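Local coordinates for L-Ala-D/L-Glu epimerase, a muconate lactonizing enzyme (Klebsiella pneumoniae subsp. pneumoniae MGH 78578, PDB 3FCP), which belongs to the enolase superfamily, joining an N-terminal alpha+beta domain of the muconate lactonizing enzyme type to a modified TIM barrel that holds a magnesium ion, at residues W13-T19 against C32-V38; G48-A52 against A108-A112; G306-V311 against D337-L343; V311-H315 against L352-L358. All coordinates share one frame; numbering follows the deposited sequence.

Contact 1 of 4, residues W13-T19 against C32-V38; sequences WIVDVPT and CQSLVIV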
loop_
_atom_site.group_PDB
_atom_site.type_symbol
_atom_site.label_atom_id
_atom_site.label_comp_id
_atom_site.label_asym_id
_atom_site.label_seq_id
_atom_site.Cartn_x
_atom_site.Cartn_y
_atom_site.Cartn_z
ATOM N N TRP A 13 -24.661 42.525 -11.864
ATOM C CA TRP A 13 -24.008 43.770 -11.486
ATOM C C TRP A 13 -22.932 43.488 -10.459
ATOM O O TRP A 13 -23.065 42.564 -9.652
ATOM C CB TRP A 13 -25.001 44.719 -10.821
ATOM C CG TRP A 13 -26.263 44.983 -11.575
ATOM C CD1 TRP A 13 -26.514 46.032 -12.413
ATOM C CD2 TRP A 13 -27.475 44.227 -11.500
ATOM N NE1 TRP A 13 -27.815 45.980 -12.856
ATOM C CE2 TRP A 13 -28.426 44.881 -12.312
ATOM C CE3 TRP A 13 -27.851 43.060 -10.821
ATOM C CZ2 TRP A 13 -29.737 44.408 -12.465
ATOM C CZ3 TRP A 13 -29.156 42.588 -10.972
ATOM C CH2 TRP A 13 -30.082 43.264 -11.788
ATOM N N ILE A 14 -21.865 44.279 -10.492
ATOM C CA ILE A 14 -20.824 44.149 -9.492
ATOM C C ILE A 14 -21.242 45.225 -8.508
ATOM O O ILE A 14 -21.370 46.392 -8.873
ATOM C CB ILE A 14 -19.421 44.474 -10.036
ATOM C CG1 ILE A 14 -18.984 43.406 -11.044
ATOM C CG2 ILE A 14 -18.437 44.550 -8.877
ATOM C CD1 ILE A 14 -17.583 43.611 -11.613
ATOM N N VAL A 15 -21.483 44.825 -7.270
ATOM C CA VAL A 15 -21.921 45.755 -6.245
ATOM C C VAL A 15 -20.880 45.891 -5.151
ATOM O O VAL A 15 -20.411 44.893 -4.610
ATOM C CB VAL A 15 -23.239 45.276 -5.620
ATOM C CG1 VAL A 15 -23.742 46.292 -4.625
ATOM C CG2 VAL A 15 -24.270 45.048 -6.710
ATOM N N ASP A 16 -20.511 47.130 -4.840
ATOM C CA ASP A 16 -19.538 47.393 -3.790
ATOM C C ASP A 16 -20.285 47.961 -2.597
ATOM O O ASP A 16 -20.756 49.101 -2.626
ATOM C CB ASP A 16 -18.468 48.383 -4.269
ATOM C CG ASP A 16 -17.653 47.839 -5.423
ATOM O OD1 ASP A 16 -17.242 46.663 -5.352
ATOM O OD2 ASP A 16 -17.415 48.581 -6.396
ATOM N N VAL A 17 -20.408 47.141 -1.558
ATOM C CA VAL A 17 -21.106 47.527 -0.346
ATOM C C VAL A 17 -20.108 47.775 0.768
ATOM O O VAL A 17 -19.110 47.062 0.891
ATOM C CB VAL A 17 -22.102 46.431 0.097
ATOM C CG1 VAL A 17 -23.203 46.287 -0.938
ATOM C CG2 VAL A 17 -21.376 45.103 0.273
ATOM N N PRO A 18 -20.365 48.800 1.596
ATOM C CA PRO A 18 -19.484 49.152 2.711
ATOM C C PRO A 18 -19.514 48.141 3.856
ATOM O O PRO A 18 -20.562 47.579 4.185
ATOM C CB PRO A 18 -20.008 50.520 3.132
ATOM C CG PRO A 18 -21.476 50.377 2.901
ATOM C CD PRO A 18 -21.524 49.711 1.540
ATOM N N THR A 19 -18.351 47.922 4.454
ATOM C CA THR A 19 -18.211 47.002 5.572
ATOM C C THR A 19 -18.143 47.802 6.873
ATOM O O THR A 19 -17.904 49.012 6.855
ATOM C CB THR A 19 -16.921 46.191 5.448
ATOM O OG1 THR A 19 -15.801 47.084 5.507
ATOM C CG2 THR A 19 -16.890 45.432 4.129
ATOM N N CYS A 32 -14.819 48.047 1.536
ATOM C CA CYS A 32 -15.956 47.547 0.768
ATOM C C CYS A 32 -15.824 46.066 0.432
ATOM O O CYS A 32 -14.719 45.540 0.306
ATOM C CB CYS A 32 -16.104 48.321 -0.549
ATOM S SG CYS A 32 -16.429 50.103 -0.410
ATOM N N GLN A 33 -16.964 45.399 0.302
ATOM C CA GLN A 33 -17.006 43.993 -0.079
ATOM C C GLN A 33 -17.700 44.009 -1.442
ATOM O O GLN A 33 -18.761 44.622 -1.595
ATOM C CB GLN A 33 -17.813 43.177 0.934
ATOM C CG GLN A 33 -18.203 41.772 0.467
ATOM C CD GLN A 33 -17.012 40.879 0.144
ATOM O OE1 GLN A 33 -16.183 41.205 -0.712
ATOM N NE2 GLN A 33 -16.930 39.742 0.819
ATOM N N SER A 34 -17.095 43.366 -2.436
ATOM C CA SER A 34 -17.667 43.349 -3.778
ATOM C C SER A 34 -18.488 42.101 -4.059
ATOM O O SER A 34 -17.965 40.986 -4.051
ATOM C CB SER A 34 -16.556 43.479 -4.819
ATOM O OG SER A 34 -15.781 44.637 -4.575
ATOM N N LEU A 35 -19.776 42.296 -4.316
ATOM C CA LEU A 35 -20.672 41.185 -4.602
ATOM C C LEU A 35 -21.081 41.180 -6.070
ATOM O O LEU A 35 -21.279 42.240 -6.668
ATOM C CB LEU A 35 -21.955 41.299 -3.767
ATOM C CG LEU A 35 -21.875 41.768 -2.310
ATOM C CD1 LEU A 35 -23.284 41.955 -1.771
ATOM C CD2 LEU A 35 -21.100 40.766 -1.474
ATOM N N VAL A 36 -21.191 39.997 -6.662
ATOM C CA VAL A 36 -21.677 39.918 -8.035
ATOM C C VAL A 36 -23.098 39.382 -7.884
ATOM O O VAL A 36 -23.307 38.231 -7.487
ATOM C CB VAL A 36 -20.857 38.966 -8.921
ATOM C CG1 VAL A 36 -21.470 38.931 -10.315
ATOM C CG2 VAL A 36 -19.412 39.450 -9.012
ATOM N N ILE A 37 -24.067 40.244 -8.172
ATOM C CA ILE A 37 -25.471 39.912 -8.045
ATOM C C ILE A 37 -26.071 39.618 -9.409
ATOM O O ILE A 37 -25.743 40.269 -10.406
ATOM C CB ILE A 37 -26.244 41.088 -7.381
ATOM C CG1 ILE A 37 -25.695 41.339 -5.974
ATOM C CG2 ILE A 37 -27.740 40.795 -7.342
ATOM C CD1 ILE A 37 -25.855 40.176 -5.023
ATOM N N VAL A 38 -26.952 38.631 -9.448
ATOM C CA VAL A 38 -27.602 38.255 -10.689
ATOM C C VAL A 38 -29.114 38.224 -10.534
ATOM O O VAL A 38 -29.637 37.891 -9.470
ATOM C CB VAL A 38 -27.117 36.858 -11.170
ATOM C CG1 VAL A 38 -27.268 35.844 -10.053
ATOM C CG2 VAL A 38 -27.922 36.405 -12.380
#

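Contact 2 of 4, residues G48-A52 against A108-A112; sequences GIGEA and AIETA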
loop_
_atom_site.group_PDB
_atom_site.type_symbol
_atom_site.label_atom_id
_atom_site.label_comp_id
_atom_site.label_asym_id
_atom_site.label_seq_id
_atom_site.Cartn_x
_atom_site.Cartn_y
_atom_site.Cartn_z
ATOM N N GLY A 48 -35.516 35.385 -10.432
ATOM C CA GLY A 48 -34.779 34.722 -9.372
ATOM C C GLY A 48 -33.477 35.480 -9.202
ATOM O O GLY A 48 -32.941 36.004 -10.181
ATOM N N ILE A 49 -32.968 35.572 -7.977
ATOM C CA ILE A 49 -31.715 36.284 -7.774
ATOM C C ILE A 49 -30.650 35.380 -7.175
ATOM O O ILE A 49 -30.953 34.359 -6.549
ATOM C CB ILE A 49 -31.884 37.535 -6.868
ATOM C CG1 ILE A 49 -32.487 37.138 -5.522
ATOM C CG2 ILE A 49 -32.735 38.583 -7.583
ATOM C CD1 ILE A 49 -32.581 38.296 -4.532
ATOM N N GLY A 50 -29.396 35.763 -7.376
ATOM C CA GLY A 50 -28.297 34.971 -6.862
ATOM C C GLY A 50 -27.096 35.839 -6.576
ATOM O O GLY A 50 -27.057 37.003 -6.982
ATOM N N GLU A 51 -26.108 35.271 -5.895
ATOM C CA GLU A 51 -24.906 36.015 -5.541
ATOM C C GLU A 51 -23.629 35.189 -5.618
ATOM O O GLU A 51 -23.591 34.049 -5.170
ATOM C CB GLU A 51 -25.035 36.558 -4.114
ATOM C CG GLU A 51 -23.818 37.339 -3.648
ATOM C CD GLU A 51 -23.908 37.764 -2.185
ATOM O OE1 GLU A 51 -25.024 37.781 -1.629
ATOM O OE2 GLU A 51 -22.857 38.091 -1.597
ATOM N N ALA A 52 -22.585 35.783 -6.182
ATOM C CA ALA A 52 -21.279 35.131 -6.263
ATOM C C ALA A 52 -20.319 36.167 -5.693
ATOM O O ALA A 52 -20.136 37.242 -6.267
ATOM C CB ALA A 52 -20.920 34.801 -7.705
ATOM N N ALA A 108 -24.000 31.500 -8.563
ATOM C CA ALA A 108 -24.923 32.637 -8.601
ATOM C C ALA A 108 -26.119 32.281 -9.484
ATOM O O ALA A 108 -27.266 32.553 -9.132
ATOM C CB ALA A 108 -24.214 33.883 -9.145
ATOM N N ILE A 109 -25.844 31.667 -10.630
ATOM C CA ILE A 109 -26.899 31.267 -11.558
ATOM C C ILE A 109 -27.793 30.163 -10.985
ATOM O O ILE A 109 -29.022 30.223 -11.097
ATOM C CB ILE A 109 -26.301 30.760 -12.899
ATOM C CG1 ILE A 109 -25.557 31.898 -13.606
ATOM C CG2 ILE A 109 -27.412 30.188 -13.782
ATOM C CD1 ILE A 109 -26.435 33.094 -13.954
ATOM N N GLU A 110 -27.181 29.147 -10.383
ATOM C CA GLU A 110 -27.952 28.044 -9.812
ATOM C C GLU A 110 -28.848 28.576 -8.703
ATOM O O GLU A 110 -29.994 28.145 -8.550
ATOM C CB GLU A 110 -27.020 26.958 -9.255
ATOM C CG GLU A 110 -27.753 25.702 -8.828
ATOM C CD GLU A 110 -26.825 24.612 -8.319
ATOM O OE1 GLU A 110 -26.589 24.542 -7.097
ATOM O OE2 GLU A 110 -26.328 23.830 -9.150
ATOM N N THR A 111 -28.324 29.523 -7.932
ATOM C CA THR A 111 -29.086 30.113 -6.840
ATOM C C THR A 111 -30.319 30.823 -7.392
ATOM O O THR A 111 -31.433 30.640 -6.891
ATOM C CB THR A 111 -28.238 31.139 -6.057
ATOM O OG1 THR A 111 -27.115 30.475 -5.461
ATOM C CG2 THR A 111 -29.082 31.808 -4.959
ATOM N N ALA A 112 -30.115 31.622 -8.435
ATOM C CA ALA A 112 -31.209 32.369 -9.046
ATOM C C ALA A 112 -32.253 31.424 -9.634
ATOM O O ALA A 112 -33.461 31.659 -9.506
ATOM C CB ALA A 112 -30.662 33.309 -10.131
HETATM O O HOH W 1 -26.000 32.904 -4.187
#

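Contact 3 of 4, residues G306-V311 against D337-L343; sequences GTVGTV and DIVSVPL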
loop_
_atom_site.group_PDB
_atom_site.type_symbol
_atom_site.label_atom_id
_atom_site.label_comp_id
_atom_site.label_asym_id
_atom_site.label_seq_id
_atom_site.Cartn_x
_atom_site.Cartn_y
_atom_site.Cartn_z
ATOM N N GLY A 306 -23.082 38.366 1.059
ATOM C CA GLY A 306 -24.038 39.266 1.670
ATOM C C GLY A 306 -25.263 38.415 1.980
ATOM O O GLY A 306 -25.159 37.188 2.042
ATOM N N THR A 307 -26.424 39.040 2.145
ATOM C CA THR A 307 -27.643 38.311 2.469
ATOM C C THR A 307 -28.118 37.293 1.424
ATOM O O THR A 307 -28.569 36.209 1.786
ATOM C CB THR A 307 -28.803 39.287 2.772
ATOM O OG1 THR A 307 -28.459 40.091 3.908
ATOM C CG2 THR A 307 -30.092 38.524 3.074
ATOM N N VAL A 308 -28.022 37.629 0.139
ATOM C CA VAL A 308 -28.476 36.701 -0.900
ATOM C C VAL A 308 -27.685 35.389 -0.902
ATOM O O VAL A 308 -28.264 34.308 -0.766
ATOM C CB VAL A 308 -28.398 37.344 -2.304
ATOM C CG1 VAL A 308 -28.783 36.315 -3.365
ATOM C CG2 VAL A 308 -29.352 38.557 -2.382
ATOM N N GLY A 309 -26.365 35.494 -1.052
ATOM C CA GLY A 309 -25.517 34.314 -1.072
ATOM C C GLY A 309 -25.533 33.555 0.244
ATOM O O GLY A 309 -25.410 32.328 0.277
ATOM N N THR A 310 -25.678 34.289 1.342
ATOM C CA THR A 310 -25.718 33.672 2.653
ATOM C C THR A 310 -26.982 32.847 2.834
ATOM O O THR A 310 -26.904 31.696 3.257
ATOM C CB THR A 310 -25.615 34.733 3.764
ATOM O OG1 THR A 310 -24.296 35.291 3.753
ATOM C CG2 THR A 310 -25.892 34.122 5.131
ATOM N N VAL A 311 -28.145 33.402 2.496
ATOM C CA VAL A 311 -29.383 32.638 2.670
ATOM C C VAL A 311 -29.417 31.459 1.689
ATOM O O VAL A 311 -29.928 30.387 2.012
ATOM C CB VAL A 311 -30.662 33.526 2.493
ATOM C CG1 VAL A 311 -30.899 33.853 1.028
ATOM C CG2 VAL A 311 -31.872 32.804 3.075
ATOM N N ASP A 337 -26.717 46.361 2.642
ATOM C CA ASP A 337 -26.778 45.264 1.679
ATOM C C ASP A 337 -27.728 45.686 0.555
ATOM O O ASP A 337 -28.272 46.790 0.582
ATOM C CB ASP A 337 -27.316 43.999 2.361
ATOM C CG ASP A 337 -26.833 42.711 1.692
ATOM O OD1 ASP A 337 -26.644 42.692 0.454
ATOM O OD2 ASP A 337 -26.656 41.709 2.416
ATOM N N ILE A 338 -27.938 44.810 -0.423
ATOM C CA ILE A 338 -28.828 45.134 -1.529
ATOM C C ILE A 338 -30.197 44.452 -1.451
ATOM O O ILE A 338 -30.913 44.384 -2.450
ATOM C CB ILE A 338 -28.162 44.832 -2.907
ATOM C CG1 ILE A 338 -27.461 43.469 -2.885
ATOM C CG2 ILE A 338 -27.162 45.929 -3.256
ATOM C CD1 ILE A 338 -28.401 42.284 -2.869
ATOM N N VAL A 339 -30.560 43.951 -0.270
ATOM C CA VAL A 339 -31.864 43.312 -0.085
ATOM C C VAL A 339 -32.805 44.269 0.650
ATOM O O VAL A 339 -32.360 45.182 1.346
ATOM C CB VAL A 339 -31.773 41.982 0.733
ATOM C CG1 VAL A 339 -30.961 40.949 -0.035
ATOM C CG2 VAL A 339 -31.156 42.238 2.112
ATOM N N SER A 340 -34.105 44.061 0.496
ATOM C CA SER A 340 -35.076 44.917 1.158
ATOM C C SER A 340 -35.137 44.611 2.654
ATOM O O SER A 340 -35.225 45.528 3.474
ATOM C CB SER A 340 -36.459 44.737 0.526
ATOM O OG SER A 340 -36.906 43.403 0.656
ATOM N N VAL A 341 -35.069 43.327 3.002
ATOM C CA VAL A 341 -35.123 42.896 4.400
ATOM C C VAL A 341 -34.022 41.875 4.726
ATOM O O VAL A 341 -33.946 40.806 4.115
ATOM C CB VAL A 341 -36.496 42.268 4.728
ATOM C CG1 VAL A 341 -36.533 41.813 6.183
ATOM C CG2 VAL A 341 -37.602 43.273 4.452
ATOM N N PRO A 342 -33.155 42.196 5.700
ATOM C CA PRO A 342 -32.064 41.296 6.089
ATOM C C PRO A 342 -32.543 40.107 6.918
ATOM O O PRO A 342 -33.682 40.082 7.387
ATOM C CB PRO A 342 -31.145 42.210 6.887
ATOM C CG PRO A 342 -32.130 43.098 7.591
ATOM C CD PRO A 342 -33.110 43.445 6.485
ATOM N N LEU A 343 -31.665 39.120 7.082
ATOM C CA LEU A 343 -31.969 37.929 7.869
ATOM C C LEU A 343 -31.919 38.310 9.345
ATOM O O LEU A 343 -31.256 39.275 9.717
ATOM C CB LEU A 343 -30.922 36.841 7.608
ATOM C CG LEU A 343 -30.793 36.312 6.179
ATOM C CD1 LEU A 343 -29.546 35.448 6.068
ATOM C CD2 LEU A 343 -32.032 35.526 5.817
HETATM O O HOH W 2 -29.095 39.390 6.325
HETATM O O HOH W 3 -26.699 40.085 -0.839
#

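Contact 4 of 4, residues V311-H315 against L352-L358; sequences VASLH and LPQTPGL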
loop_
_atom_site.group_PDB
_atom_site.type_symbol
_atom_site.label_atom_id
_atom_site.label_comp_id
_atom_site.label_asym_id
_atom_site.label_seq_id
_atom_site.Cartn_x
_atom_site.Cartn_y
_atom_site.Cartn_z
ATOM N N VAL A 311 -28.145 33.402 2.496
ATOM C CA VAL A 311 -29.383 32.638 2.670
ATOM C C VAL A 311 -29.417 31.459 1.689
ATOM O O VAL A 311 -29.928 30.387 2.012
ATOM C CB VAL A 311 -30.662 33.526 2.493
ATOM C CG1 VAL A 311 -30.899 33.853 1.028
ATOM C CG2 VAL A 311 -31.872 32.804 3.075
ATOM N N ALA A 312 -28.857 31.657 0.499
ATOM C CA ALA A 312 -28.805 30.589 -0.498
ATOM C C ALA A 312 -28.060 29.411 0.135
ATOM O O ALA A 312 -28.494 28.259 0.034
ATOM C CB ALA A 312 -28.071 31.068 -1.743
ATOM N N SER A 313 -26.942 29.709 0.799
ATOM C CA SER A 313 -26.151 28.676 1.462
ATOM C C SER A 313 -26.945 28.042 2.595
ATOM O O SER A 313 -26.945 26.823 2.748
ATOM C CB SER A 313 -24.861 29.261 2.040
ATOM O OG SER A 313 -24.125 29.948 1.055
ATOM N N LEU A 314 -27.614 28.867 3.399
ATOM C CA LEU A 314 -28.398 28.354 4.524
ATOM C C LEU A 314 -29.504 27.386 4.092
ATOM O O LEU A 314 -29.777 26.418 4.786
ATOM C CB LEU A 314 -29.027 29.492 5.346
ATOM C CG LEU A 314 -28.302 30.274 6.458
ATOM C CD1 LEU A 314 -27.485 29.342 7.355
ATOM C CD2 LEU A 314 -27.422 31.308 5.857
ATOM N N HIS A 315 -30.146 27.640 2.958
ATOM C CA HIS A 315 -31.199 26.732 2.505
ATOM C C HIS A 315 -30.622 25.332 2.288
ATOM O O HIS A 315 -31.268 24.333 2.606
ATOM C CB HIS A 315 -31.842 27.250 1.220
ATOM C CG HIS A 315 -32.919 28.265 1.456
ATOM N ND1 HIS A 315 -34.149 27.936 1.987
ATOM C CD2 HIS A 315 -32.942 29.603 1.260
ATOM C CE1 HIS A 315 -34.882 29.027 2.106
ATOM N NE2 HIS A 315 -34.173 30.054 1.672
ATOM N N LEU A 352 -33.936 30.760 9.234
ATOM C CA LEU A 352 -34.056 30.459 7.812
ATOM C C LEU A 352 -35.456 30.801 7.305
ATOM O O LEU A 352 -36.447 30.264 7.792
ATOM C CB LEU A 352 -33.792 28.976 7.554
ATOM C CG LEU A 352 -33.923 28.569 6.085
ATOM C CD1 LEU A 352 -32.754 29.137 5.289
ATOM C CD2 LEU A 352 -33.958 27.056 5.972
ATOM N N PRO A 353 -35.555 31.697 6.311
ATOM C CA PRO A 353 -36.881 32.046 5.793
ATOM C C PRO A 353 -37.543 30.802 5.203
ATOM O O PRO A 353 -36.857 29.913 4.699
ATOM C CB PRO A 353 -36.574 33.084 4.710
ATOM C CG PRO A 353 -35.257 33.672 5.144
ATOM C CD PRO A 353 -34.498 32.467 5.633
ATOM N N GLN A 354 -38.868 30.722 5.274
ATOM C CA GLN A 354 -39.564 29.580 4.702
ATOM C C GLN A 354 -40.660 30.025 3.738
ATOM O O GLN A 354 -41.620 29.300 3.501
ATOM C CB GLN A 354 -40.151 28.689 5.798
ATOM C CG GLN A 354 -39.118 27.873 6.579
ATOM C CD GLN A 354 -38.383 26.847 5.725
ATOM O OE1 GLN A 354 -37.425 27.172 5.019
ATOM N NE2 GLN A 354 -38.834 25.601 5.789
ATOM N N THR A 355 -40.507 31.226 3.190
ATOM C CA THR A 355 -41.459 31.752 2.223
ATOM C C THR A 355 -40.980 31.233 0.863
ATOM O O THR A 355 -39.936 30.582 0.787
ATOM C CB THR A 355 -41.472 33.291 2.253
ATOM O OG1 THR A 355 -40.147 33.789 2.041
ATOM C CG2 THR A 355 -41.984 33.785 3.605
ATOM N N PRO A 356 -41.722 31.509 -0.225
ATOM C CA PRO A 356 -41.284 31.010 -1.540
ATOM C C PRO A 356 -39.912 31.494 -2.010
ATOM O O PRO A 356 -39.581 32.667 -1.884
ATOM C CB PRO A 356 -42.407 31.463 -2.473
ATOM C CG PRO A 356 -43.623 31.453 -1.561
ATOM C CD PRO A 356 -43.064 32.117 -0.320
ATOM N N GLY A 357 -39.126 30.576 -2.567
ATOM C CA GLY A 357 -37.799 30.922 -3.048
ATOM C C GLY A 357 -36.780 31.076 -1.936
ATOM O O GLY A 357 -36.843 30.382 -0.918
ATOM N N LEU A 358 -35.831 31.985 -2.132
ATOM C CA LEU A 358 -34.799 32.233 -1.132
ATOM C C LEU A 358 -35.384 32.897 0.106
ATOM O O LEU A 358 -34.880 32.721 1.218
ATOM C CB LEU A 358 -33.708 33.133 -1.712
ATOM C CG LEU A 358 -32.836 32.548 -2.821
ATOM C CD1 LEU A 358 -32.087 33.667 -3.523
ATOM C CD2 LEU A 358 -31.862 31.538 -2.220
#

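Contact 1 of 4, residues W13-T19 against C32-V38
Asp16 and Ser34 face each other in a non-hydrogen-bonded pair of this antiparallel ladder, and their side chains supply the bond that the backbones do not make there. Ser34 OG donates to Asp16 OD1 over 2.6 Å, nearly in line with the C-O bond of the carboxylate. Asp16 CG and Ser34 OG each stand opposite the carbonyl carbon (chi1 -63° for Asp16, -55° for Ser34). OD2 makes a salt bridge with Arg372. On the same face Ile14 and Val36 lie next to helix 65-80.

On the other face of the sheet, Trp13, Val15, Val17, Leu35 and Ile37 form an apolar row. Val15 CG2 reaches Ile37 CG1 at 4.0 Å, the two side chains crossing obliquely. Val17 CG2, lying between the backbone N and the carbonyl carbon, presses to 3.2 Å from Gln33 O and continues to Leu35 CD1. Trp13 brings ring atom CE3 to 3.5 Å from Ile37 O and 4.2 Å from Ile37 CG2. Gln33 starts in this row but bends at its second torsion, carrying NE2 off to Leu304 O.

Six backbone bonds hold the ladder, straightest from Val15 N to Leu35 O (2.7 Å, 176°). The chemistry is thus two-faced: an aspartate fixed at both oxygens by serine and arginine on one side, and aliphatic and aromatic packing on the other, which Ile338 and helix 364-370 join.

Contact 2 of 4, residues G48-A52 against A108-A112
Gly48 and Ala112 begin a close strand-on-helix packing in the alpha+beta N-terminal domain of the enolase superfamily, where strand 47-53 lies nearly antiparallel to helix 103-121 with short-segment axes 5.8 Å apart. Lacking a side chain, Gly48 brings its CA to 3.3 Å from Ala112 O, a CA-H...O contact.

At Ile49 the side chain turns away from the helix toward Val308, while the carbonyl faces it: Ile49 O sits 3.2 Å from Ala112 CA and also meets the methyl CG2 of Thr111. Gly50 repeats the glycine approach one helical turn earlier, its CA directed almost straight at Ala108 O (3.5 Å, 175° at the hydrogen). The same carbonyl receives the helical bond from Ala112 N, and Ala112 CB lies against the Ile49-Gly50 peptide, 3.6 Å from Ile49 C.

The Glu51 side chain sets off away from the helix, and its carboxylate bonds Thr53, Gly306 and Gly309, so that the residue meets this helix through its main chain. At Ala52 the fit becomes purely apolar, CB against Ala108 CB at 3.7 Å.

Thr111 has OG1 opposite its carbonyl carbon (chi1 -62°), which turns CG2 to the strand and leaves OG1 bonded to Ser107 O. A bridging water finishes the interface, donating to Thr111 OG1 at 3.0 Å and accepting from Glu51 N at 2.9 Å.

Contact 3 of 4, residues G306-V311 against D337-L343
The carboxylate of Asp337 takes both of its cross-contact hydrogen bonds from Thr307, one on the syn lone pair of OD2 and one from above its plane. Thr307 N is the syn donor, 2.7 Å from OD2, whereas Thr307 OG1 comes to that same OD2 (2.8 Å) from 43° out of the plane. The other oxygen, OD1, is met on its anti side by Ile338 N at 2.6 Å. A water donates to OD1 and accepts from Val308 N, tying the carboxylate to a further N-H of the helix.

Thr307 can offer two donors to one oxygen because OG1 stands beside its own N, opposite the carbonyl carbon (chi1 -61°). That hydroxyl also accepts from a second water, 2.6 Å from OG1, which accepts from Leu343 N. Its methyl, CG2, slides past Leu343 to meet CG at 3.9 Å. Further along the helix Val311 CG2 touches Leu343 CD2, and Val308 CG2 lies 3.7 Å from Val339 CG1 and touches Ile338 CD1, the Val308 and Ile338 side chains crossing at about a right angle.

Gly306 is the N-cap of helix 307-317, and its carbonyl receives Thr310 N and Thr310 OG1. With Glu51 of the N-terminal domain bonded to Gly306 N and Gly309 N, two acidic side chains serve the start of one helix. Their negative charge probably complements the helix dipole there, while the valines and Leu343 pack along its flank.

Contact 4 of 4, residues V311-H315 against L352-L358
Where helix 307-317 passes through Val311 to His315, the irregular chain 352-358 loops round one flank, with Leu358 CA 6.2 Å from Ala312 CA and Leu352 CA 6.9 Å from Leu314 CA.

His315 reaches into this loop. Its NE2 donates to Leu358 O at 2.8 Å, a nearly straight bond (167°) lying in the ring plane, although the donor stands 39° above the plane of the accepting carbonyl. Over one face of the imidazole sits Leu352 CD1, 3.8 Å from the ring centroid and only 7° off its normal, a well-centred CH-pi contact. Leu352 gets there by holding CG opposite its backbone N, and the same methyl rests on Leu314 CB. Obliquely to the ring, Pro353 O approaches CE1 at 3.4 Å. Edge bond and methyl together probably restrict the rotation of the imidazole.

One turn earlier, Val311 packs with CG2 on Pro353 CD at 3.7 Å and close to Leu358 O, while CG1 meets Leu358 CB. Leu358 sends CD2 over the backbone of Ala312, 3.6 Å from its CA. Gly357 adopts a positive phi just before Leu358.

Leu358 N bonds Asp115, and Leu358 and Ala312 both touch Thr111 of helix 103-121. This is domain-joining packing of the enolase superfamily, in which a helix of the modified TIM barrel and the chain after its last strands lie against the N-terminal domain.

Overall arrangement
From the N terminus, contact 1 closes the first strand-to-strand connection, a loop largely unmodelled, and contact 2 then returns helix 103-121 to strand 47-53 across 55 intervening residues. These two follow in series and meet in the three-stranded sheet, where strands 33-42 and 47-53 are neighbours. In the barrel domain, contacts 3 and 4 cross: both start on helix 307-317 and share Val311, but 352-358 lies beyond 337-343 in the chain. Glu51 joins contact 2 to contact 3, Thr111 joins contact 2 to contact 4, and Ile338 packs from contact 3 onto contact 1. Helix 307-317 thereby sits at the seam between the two domains.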